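Uncharacterized protein (Nostoc punctiforme, PDB 2QDR) is of unknown function but adopts the double-stranded beta-helix fold of the cupin clan and is a putative dioxygenase. Local coordinates at residues A[90-95]-A[158-163]; A[110-115]-A[134-139]; A[53-58]-A[254-259]. One frame throughout, in Å; residues are numbered along the deposited sequence. Where two conformers were deposited one is given.

How the interactions relate
All three contacts belong to an all-beta chain with cupin-like architecture. Interactions 1 and 2 are buried and share one curled antiparallel sheet: strand 154-160 of the first lies beside strand 113-117 of the second, and N161 ND2 reaches E114 OE2 at 2.7 Å. Both rest on backbone ladders with a water alongside, but interaction 1 adds serine hydroxyls, interaction 2 an isoleucine pair and the buried E114 carboxylate. Interaction 3 is partly buried, about 19 Å from interaction 1 and about 25 Å from interaction 2 (centre to centre), and joins two different sheets through aromatic side chains, with T58 hydrogen-bonded to D259 O where the segments close up. R95 of interaction 1 extends toward T58 and D259.

Interaction 1 (A[90-95]-A[158-163]); sequences GASTSR and WMENGS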
loop_
_atom_site.group_PDB
_atom_site.type_symbol
_atom_site.label_atom_id
_atom_site.label_comp_id
_atom_site.label_asym_id
_atom_site.label_seq_id
_atom_site.Cartn_x
_atom_site.Cartn_y
_atom_site.Cartn_z
ATOM N N GLY A 90 -18.259 42.941 9.149
ATOM C CA GLY A 90 -19.472 42.328 8.599
ATOM C C GLY A 90 -19.562 40.822 8.786
ATOM O O GLY A 90 -20.656 40.283 8.979
ATOM N N ALA A 91 -18.423 40.141 8.713
ATOM C CA ALA A 91 -18.379 38.688 8.862
ATOM C C ALA A 91 -19.070 38.185 10.145
ATOM O O ALA A 91 -18.980 38.830 11.190
ATOM C CB ALA A 91 -16.919 38.173 8.797
ATOM N N SER A 92 -19.780 37.058 10.041
ATOM C CA SER A 92 -20.484 36.473 11.183
ATOM C C SER A 92 -20.910 35.014 10.994
ATOM O O SER A 92 -20.873 34.471 9.893
ATOM C CB SER A 92 -21.740 37.295 11.486
ATOM O OG SER A 92 -22.588 37.298 10.360
ATOM N N THR A 93 -21.264 34.391 12.108
ATOM C CA THR A 93 -21.765 33.020 12.149
ATOM C C THR A 93 -22.985 33.094 13.041
ATOM O O THR A 93 -22.945 33.745 14.091
ATOM C CB THR A 93 -20.756 31.995 12.682
ATOM O OG1 THR A 93 -19.635 31.927 11.796
ATOM C CG2 THR A 93 -21.398 30.600 12.779
ATOM N N SER A 94 -24.068 32.450 12.625
ATOM C CA SER A 94 -25.304 32.494 13.401
ATOM C C SER A 94 -26.236 31.331 13.103
ATOM O O SER A 94 -26.134 30.674 12.070
ATOM C CB SER A 94 -25.996 33.841 13.167
ATOM O OG SER A 94 -26.107 34.117 11.790
ATOM N N ARG A 95 -27.124 31.081 14.056
ATOM C CA ARG A 95 -28.106 30.022 13.987
ATOM C C ARG A 95 -29.425 30.716 13.700
ATOM O O ARG A 95 -29.974 31.404 14.574
ATOM C CB ARG A 95 -28.126 29.280 15.304
ATOM C CG ARG A 95 -29.036 28.074 15.370
ATOM C CD ARG A 95 -29.043 27.599 16.786
ATOM N NE ARG A 95 -29.936 26.477 17.042
ATOM C CZ ARG A 95 -30.265 26.051 18.265
ATOM N NH1 ARG A 95 -29.806 26.658 19.370
ATOM N NH2 ARG A 95 -31.094 25.024 18.400
ATOM N N TRP A 158 -25.982 30.027 9.390
ATOM C CA TRP A 158 -25.871 31.090 8.399
ATOM C C TRP A 158 -24.529 31.776 8.582
ATOM O O TRP A 158 -24.312 32.446 9.593
ATOM C CB TRP A 158 -27.023 32.066 8.591
ATOM C CG TRP A 158 -27.159 33.109 7.555
ATOM C CD1 TRP A 158 -26.579 34.346 7.543
ATOM C CD2 TRP A 158 -27.982 33.037 6.388
ATOM N NE1 TRP A 158 -26.981 35.041 6.424
ATOM C CE2 TRP A 158 -27.843 34.259 5.701
ATOM C CE3 TRP A 158 -28.824 32.054 5.855
ATOM C CZ2 TRP A 158 -28.506 34.523 4.497
ATOM C CZ3 TRP A 158 -29.489 32.318 4.662
ATOM C CH2 TRP A 158 -29.319 33.541 3.994
HETATM N N MSE A 159 -23.645 31.629 7.600
HETATM C CA MSE A 159 -22.278 32.173 7.660
HETATM C C MSE A 159 -21.941 33.242 6.612
HETATM O O MSE A 159 -21.635 32.924 5.472
HETATM C CB MSE A 159 -21.311 30.989 7.539
HETATM C CG MSE A 159 -21.327 30.098 8.766
HETATM SE SE MSE A 159 -20.600 28.336 8.520
HETATM C CE MSE A 159 -21.998 27.549 7.430
ATOM N N GLU A 160 -21.983 34.501 7.030
ATOM C CA GLU A 160 -21.681 35.657 6.183
ATOM C C GLU A 160 -20.176 35.893 6.288
ATOM O O GLU A 160 -19.712 36.211 7.369
ATOM C CB GLU A 160 -22.460 36.869 6.662
ATOM C CG GLU A 160 -23.981 36.647 6.749
ATOM C CD GLU A 160 -24.745 37.866 7.220
ATOM O OE1 GLU A 160 -24.144 38.949 7.411
ATOM O OE2 GLU A 160 -25.965 37.740 7.409
ATOM N N ASN A 161 -19.419 35.751 5.194
ATOM C CA ASN A 161 -17.942 35.869 5.235
ATOM C C ASN A 161 -17.252 37.076 4.603
ATOM O O ASN A 161 -16.131 37.403 4.995
ATOM C CB ASN A 161 -17.321 34.653 4.546
ATOM C CG ASN A 161 -17.750 33.336 5.138
ATOM O OD1 ASN A 161 -18.186 33.243 6.288
ATOM N ND2 ASN A 161 -17.594 32.289 4.350
ATOM N N GLY A 162 -17.877 37.689 3.601
ATOM C CA GLY A 162 -17.317 38.849 2.888
ATOM C C GLY A 162 -16.772 39.993 3.727
ATOM O O GLY A 162 -17.082 40.118 4.923
ATOM N N SER A 163 -15.964 40.838 3.086
ATOM C CA SER A 163 -15.346 41.988 3.741
ATOM C C SER A 163 -16.372 43.043 4.156
ATOM O O SER A 163 -16.195 43.711 5.168
ATOM C CB SER A 163 -14.330 42.611 2.794
ATOM O OG SER A 163 -13.446 41.614 2.319
HETATM O O HOH W 1 -24.131 35.285 10.410
#
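The indole of W158, whose CB packs 3.9 Å from S94 OG, has the carboxylate carbon of E160 and a bound water at its edge, both in the ring plane, while W67 meets the ring edge-to-face. CG stands anti to the backbone N (chi1 -172°), and the ring leads away from strand 92-95 toward L113. Its NE1 makes a weak hydrogen bond to E160 OE2, and the other carboxylate oxygen, OE1, lies 3.7 Å from S92 OG. Serine suits both S92 and S94, since each short side chain brings its hydroxyl to the same water, which donates to W158 O at 3.0 Å. Two backbone bonds are well formed, S92 N to E160 O at 2.8 Å and 163° and W158 N to S94 O, also 2.8 Å; the other two are weak. On the opposite face T93 OG1 lies 3.9 Å from CG of M159, a selenomethionine. Threonine suits the place because its hydroxyl bonds E241 while its methyl also lies against that CG. Strand 92-98 lies between strands 79-86 and 154-160 in an antiparallel sheet of the cupin-type double-stranded beta-helix; strand 154-160 pairs in turn with 113-117, and M159 reaches F282 of strand 279-285.

Interaction 2 (A[110-115]-A[134-139]); sequences TADLEI and YSFIPA
I115, I137 and A139 lose the most surface where the antiparallel ladder of strands 113-115 and 134-137 runs on into loop, within a sheet of the cupin double-stranded beta-helix. I115 and I137 point to the same face, and their extended CD1 ends meet at 4.0 Å, crossing obliquely. Branched isoleucines suit such a place, since they fill a buried face while keeping the backbone extended. In the ladder I137 N bonds L113 O at 2.8 Å and 173°, answered by L113 N to I137 O; I115 and S135 form the next hydrogen-bonded pair. On the more polar other face E114 lays its CG 3.6 Å from F136 CD2. Y134 OH donates to E114 OE1, at the edge of the tyrosine ring, over a very short separation that carries little weight, and also bonds R211; E114 OE2 is held by R211, R284 and N161. Past the ladder a water lies within hydrogen-bonding distance of A111 O and I137 O. A139 is small enough for its CB to sit 3.6 Å from A111 C, while D112 CG lies beside its backbone N (chi1 -63°), and D112 OD1 accepts A139 N on its anti side at 2.8 Å, 24° out of the carboxylate plane.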
loop_
_atom_site.group_PDB
_atom_site.type_symbol
_atom_site.label_atom_id
_atom_site.label_comp_id
_atom_site.label_asym_id
_atom_site.label_seq_id
_atom_site.Cartn_x
_atom_site.Cartn_y
_atom_site.Cartn_z
ATOM N N THR A 110 -24.098 40.396 -1.579
ATOM C CA THR A 110 -22.846 41.168 -1.667
ATOM C C THR A 110 -21.629 40.548 -0.953
ATOM O O THR A 110 -20.556 41.153 -0.957
ATOM C CB THR A 110 -23.058 42.612 -1.114
ATOM O OG1 THR A 110 -23.509 42.552 0.244
ATOM C CG2 THR A 110 -24.080 43.384 -1.947
ATOM N N ALA A 111 -21.777 39.357 -0.358
ATOM C CA ALA A 111 -20.691 38.689 0.355
ATOM C C ALA A 111 -20.802 37.186 0.229
ATOM O O ALA A 111 -21.881 36.662 -0.066
ATOM C CB ALA A 111 -20.744 39.079 1.812
ATOM N N ASP A 112 -19.683 36.500 0.444
ATOM C CA ASP A 112 -19.663 35.040 0.396
ATOM C C ASP A 112 -20.580 34.527 1.517
ATOM O O ASP A 112 -20.513 35.034 2.648
ATOM C CB ASP A 112 -18.250 34.469 0.566
ATOM C CG ASP A 112 -17.304 34.865 -0.551
ATOM O OD1 ASP A 112 -17.744 35.451 -1.561
ATOM O OD2 ASP A 112 -16.100 34.583 -0.404
ATOM N N LEU A 113 -21.435 33.553 1.183
ATOM C CA LEU A 113 -22.411 32.968 2.104
ATOM C C LEU A 113 -22.338 31.439 2.186
ATOM O O LEU A 113 -22.409 30.777 1.161
ATOM C CB LEU A 113 -23.819 33.395 1.659
ATOM C CG LEU A 113 -25.090 32.792 2.288
ATOM C CD1 LEU A 113 -25.100 32.840 3.815
ATOM C CD2 LEU A 113 -26.317 33.498 1.733
ATOM N N GLU A 114 -22.193 30.891 3.394
ATOM C CA GLU A 114 -22.173 29.443 3.577
ATOM C C GLU A 114 -23.429 29.107 4.355
ATOM O O GLU A 114 -23.837 29.860 5.242
ATOM C CB GLU A 114 -20.948 28.947 4.310
ATOM C CG GLU A 114 -19.704 29.618 3.850
ATOM C CD GLU A 114 -18.449 28.879 4.235
ATOM O OE1 GLU A 114 -18.377 27.645 4.053
ATOM O OE2 GLU A 114 -17.510 29.559 4.663
ATOM N N ILE A 115 -24.023 27.970 4.008
ATOM C CA ILE A 115 -25.255 27.486 4.591
ATOM C C ILE A 115 -25.098 26.023 4.929
ATOM O O ILE A 115 -24.607 25.283 4.096
ATOM C CB ILE A 115 -26.392 27.671 3.552
ATOM C CG1 ILE A 115 -26.613 29.160 3.266
ATOM C CG2 ILE A 115 -27.723 27.039 3.982
ATOM C CD1 ILE A 115 -27.655 29.426 2.217
ATOM N N TYR A 134 -25.285 21.126 2.543
ATOM C CA TYR A 134 -24.427 22.298 2.557
ATOM C C TYR A 134 -24.370 23.009 1.236
ATOM O O TYR A 134 -24.476 22.378 0.188
ATOM C CB TYR A 134 -22.988 21.855 2.915
ATOM C CG TYR A 134 -21.918 22.924 2.777
ATOM C CD1 TYR A 134 -21.780 23.913 3.736
ATOM C CD2 TYR A 134 -21.047 22.942 1.687
ATOM C CE1 TYR A 134 -20.833 24.907 3.612
ATOM C CE2 TYR A 134 -20.082 23.927 1.559
ATOM C CZ TYR A 134 -19.979 24.912 2.527
ATOM O OH TYR A 134 -19.024 25.904 2.437
ATOM N N SER A 135 -24.174 24.324 1.300
ATOM C CA SER A 135 -24.017 25.149 0.114
ATOM C C SER A 135 -23.074 26.308 0.389
ATOM O O SER A 135 -23.092 26.866 1.488
ATOM C CB SER A 135 -25.344 25.724 -0.384
ATOM O OG SER A 135 -25.103 26.613 -1.475
ATOM N N PHE A 136 -22.241 26.622 -0.606
ATOM C CA PHE A 136 -21.321 27.760 -0.577
ATOM C C PHE A 136 -21.729 28.617 -1.769
ATOM O O PHE A 136 -21.620 28.175 -2.912
ATOM C CB PHE A 136 -19.843 27.402 -0.704
ATOM C CG PHE A 136 -18.946 28.611 -0.683
ATOM C CD1 PHE A 136 -18.638 29.299 -1.846
ATOM C CD2 PHE A 136 -18.441 29.082 0.511
ATOM C CE1 PHE A 136 -17.832 30.431 -1.818
ATOM C CE2 PHE A 136 -17.623 30.217 0.551
ATOM C CZ PHE A 136 -17.319 30.886 -0.617
ATOM N N ILE A 137 -22.171 29.835 -1.490
ATOM C CA ILE A 137 -22.622 30.771 -2.496
ATOM C C ILE A 137 -21.638 31.941 -2.541
ATOM O O ILE A 137 -21.702 32.829 -1.685
ATOM C CB ILE A 137 -24.050 31.268 -2.176
ATOM C CG1 ILE A 137 -24.991 30.073 -1.956
ATOM C CG2 ILE A 137 -24.556 32.210 -3.293
ATOM C CD1 ILE A 137 -26.351 30.442 -1.428
ATOM N N PRO A 138 -20.713 31.945 -3.524
ATOM C CA PRO A 138 -19.760 33.053 -3.607
ATOM C C PRO A 138 -20.476 34.355 -3.883
ATOM O O PRO A 138 -21.564 34.341 -4.464
ATOM C CB PRO A 138 -18.863 32.692 -4.803
ATOM C CG PRO A 138 -19.207 31.316 -5.193
ATOM C CD PRO A 138 -20.509 30.956 -4.593
ATOM N N ALA A 139 -19.879 35.457 -3.445
ATOM C CA ALA A 139 -20.454 36.777 -3.640
ATOM C C ALA A 139 -20.625 37.011 -5.117
ATOM O O ALA A 139 -19.704 36.746 -5.883
ATOM C CB ALA A 139 -19.559 37.848 -3.053
HETATM O O HOH W 2 -23.221 35.139 -1.840
#

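Interaction 3 (A[53-58]-A[254-259]); sequences YQFFDT and YRIVKD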
loop_
_atom_site.group_PDB
_atom_site.type_symbol
_atom_site.label_atom_id
_atom_site.label_comp_id
_atom_site.label_asym_id
_atom_site.label_seq_id
_atom_site.Cartn_x
_atom_site.Cartn_y
_atom_site.Cartn_z
ATOM N N TYR A 53 -10.007 30.220 23.978
ATOM C CA TYR A 53 -11.054 29.325 23.490
ATOM C C TYR A 53 -12.322 29.683 24.237
ATOM O O TYR A 53 -12.248 30.059 25.412
ATOM C CB TYR A 53 -10.709 27.840 23.707
ATOM C CG TYR A 53 -10.457 27.422 25.156
ATOM C CD1 TYR A 53 -11.504 27.086 26.008
ATOM C CD2 TYR A 53 -9.161 27.346 25.663
ATOM C CE1 TYR A 53 -11.272 26.721 27.326
ATOM C CE2 TYR A 53 -8.920 26.976 26.980
ATOM C CZ TYR A 53 -9.979 26.661 27.804
ATOM O OH TYR A 53 -9.755 26.285 29.108
ATOM N N GLN A 54 -13.469 29.629 23.560
ATOM C CA GLN A 54 -14.760 29.924 24.196
ATOM C C GLN A 54 -15.801 28.914 23.739
ATOM O O GLN A 54 -15.947 28.693 22.540
ATOM C CB GLN A 54 -15.254 31.321 23.872
ATOM C CG GLN A 54 -14.299 32.439 24.240
ATOM C CD GLN A 54 -14.917 33.802 24.038
ATOM O OE1 GLN A 54 -16.118 33.978 24.215
ATOM N NE2 GLN A 54 -14.095 34.787 23.714
ATOM N N PHE A 55 -16.515 28.319 24.700
ATOM C CA PHE A 55 -17.543 27.333 24.434
ATOM C C PHE A 55 -18.863 27.773 25.043
ATOM O O PHE A 55 -18.879 28.282 26.165
ATOM C CB PHE A 55 -17.199 25.987 25.073
ATOM C CG PHE A 55 -15.776 25.538 24.874
ATOM C CD1 PHE A 55 -15.217 25.502 23.611
ATOM C CD2 PHE A 55 -15.041 25.011 25.943
ATOM C CE1 PHE A 55 -13.908 25.050 23.409
ATOM C CE2 PHE A 55 -13.729 24.535 25.756
ATOM C CZ PHE A 55 -13.164 24.561 24.482
ATOM N N PHE A 56 -19.970 27.559 24.332
ATOM C CA PHE A 56 -21.295 27.914 24.859
ATOM C C PHE A 56 -22.456 27.215 24.139
ATOM O O PHE A 56 -22.342 26.793 22.985
ATOM C CB PHE A 56 -21.518 29.436 24.858
ATOM C CG PHE A 56 -21.346 30.087 23.525
ATOM C CD1 PHE A 56 -20.105 30.578 23.135
ATOM C CD2 PHE A 56 -22.431 30.253 22.671
ATOM C CE1 PHE A 56 -19.941 31.204 21.914
ATOM C CE2 PHE A 56 -22.274 30.877 21.441
ATOM C CZ PHE A 56 -21.030 31.361 21.064
ATOM N N ASP A 57 -23.567 27.105 24.863
ATOM C CA ASP A 57 -24.781 26.487 24.389
ATOM C C ASP A 57 -25.508 27.530 23.561
ATOM O O ASP A 57 -25.835 28.594 24.076
ATOM C CB ASP A 57 -25.634 26.039 25.588
ATOM C CG ASP A 57 -26.883 25.242 25.199
ATOM O OD1 ASP A 57 -27.107 24.939 24.005
ATOM O OD2 ASP A 57 -27.655 24.907 26.127
ATOM N N THR A 58 -25.752 27.235 22.283
ATOM C CA THR A 58 -26.475 28.160 21.396
ATOM C C THR A 58 -27.961 28.297 21.794
ATOM O O THR A 58 -28.578 29.315 21.460
ATOM C CB THR A 58 -26.349 27.780 19.897
ATOM O OG1 THR A 58 -26.868 26.460 19.661
ATOM C CG2 THR A 58 -24.890 27.845 19.456
ATOM N N TYR A 254 -15.448 21.265 30.530
ATOM C CA TYR A 254 -16.650 21.682 29.812
ATOM C C TYR A 254 -17.067 20.522 28.937
ATOM O O TYR A 254 -16.212 19.891 28.318
ATOM C CB TYR A 254 -16.390 22.901 28.920
ATOM C CG TYR A 254 -17.638 23.475 28.263
ATOM C CD1 TYR A 254 -18.108 23.000 27.034
ATOM C CD2 TYR A 254 -18.344 24.510 28.872
ATOM C CE1 TYR A 254 -19.261 23.549 26.440
ATOM C CE2 TYR A 254 -19.495 25.050 28.296
ATOM C CZ TYR A 254 -19.944 24.574 27.087
ATOM O OH TYR A 254 -21.077 25.129 26.546
ATOM N N ARG A 255 -18.367 20.240 28.882
ATOM C CA ARG A 255 -18.894 19.164 28.043
ATOM C C ARG A 255 -19.707 19.749 26.889
ATOM O O ARG A 255 -20.799 20.287 27.101
ATOM C CB ARG A 255 -19.742 18.174 28.835
ATOM C CG ARG A 255 -20.364 17.104 27.915
ATOM C CD ARG A 255 -21.014 15.920 28.583
ATOM N NE ARG A 255 -20.087 15.104 29.362
ATOM C CZ ARG A 255 -20.348 13.873 29.802
ATOM N NH1 ARG A 255 -21.515 13.267 29.566
ATOM N NH2 ARG A 255 -19.414 13.228 30.493
ATOM N N ILE A 256 -19.180 19.592 25.672
ATOM C CA ILE A 256 -19.836 20.067 24.468
ATOM C C ILE A 256 -20.828 18.994 24.040
ATOM O O ILE A 256 -20.406 17.883 23.782
ATOM C CB ILE A 256 -18.838 20.317 23.315
ATOM C CG1 ILE A 256 -17.755 21.309 23.734
ATOM C CG2 ILE A 256 -19.560 20.832 22.031
ATOM C CD1 ILE A 256 -16.721 21.594 22.639
ATOM N N VAL A 257 -22.117 19.337 23.965
ATOM C CA VAL A 257 -23.184 18.415 23.527
ATOM C C VAL A 257 -23.934 19.066 22.364
ATOM O O VAL A 257 -23.578 20.168 21.970
ATOM C CB VAL A 257 -24.158 18.018 24.671
ATOM C CG1 VAL A 257 -23.409 17.322 25.755
ATOM C CG2 VAL A 257 -24.888 19.224 25.257
ATOM N N LYS A 258 -24.945 18.377 21.821
ATOM C CA LYS A 258 -25.757 18.867 20.693
ATOM C C LYS A 258 -26.156 20.333 20.859
ATOM O O LYS A 258 -26.567 20.754 21.925
ATOM C CB LYS A 258 -27.016 17.993 20.504
ATOM C CG LYS A 258 -27.960 18.395 19.339
ATOM C CD LYS A 258 -29.129 17.414 19.189
ATOM N N ASP A 259 -25.980 21.092 19.790
ATOM C CA ASP A 259 -26.286 22.535 19.715
ATOM C C ASP A 259 -25.273 23.473 20.430
ATOM O O ASP A 259 -25.513 24.672 20.500
ATOM C CB ASP A 259 -27.759 22.854 20.118
ATOM C CG ASP A 259 -28.785 22.125 19.247
ATOM O OD1 ASP A 259 -28.543 21.883 18.047
ATOM O OD2 ASP A 259 -29.869 21.822 19.763
#
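F55 and Y254 meet between strands 54-57 and 254-257, whose axes pass 8.0 Å apart with directions differing by 54°, too distant for a shared ladder. The strands belong to two different antiparallel sheets of the cupin-type beta fold, and side chains fill the space between them. F55 CB sits over one face of the Y254 ring, 3.6 Å from its centroid, a CH-pi contact. The rings themselves are oblique, their planes 42° apart. Y254 OH lies 3.3 Å from F56 CA and is hydrogen-bonded to H260 ND1, so a tyrosine serves both apolar and polar neighbours. An alanine here would probably leave F55 CB without the ring face beneath it and H260 ND1 without its hydroxyl partner. I256 adds its CD1 at 4.3 Å from F55 CD1, and the nearest atoms of its side chain and of a bound, unidentified ligand are about 3 Å apart. D259 has a positive phi, which aspartate tolerates better than most residues, and its OD1 bonds Y243 OH. The T58 hydroxyl, OG1, is modelled at a doubtfully short 2.4 Å from D259 O; the sounder link is T58 N, which donates to the same oxygen at 3.1 Å, tilted 24° from the carbonyl plane.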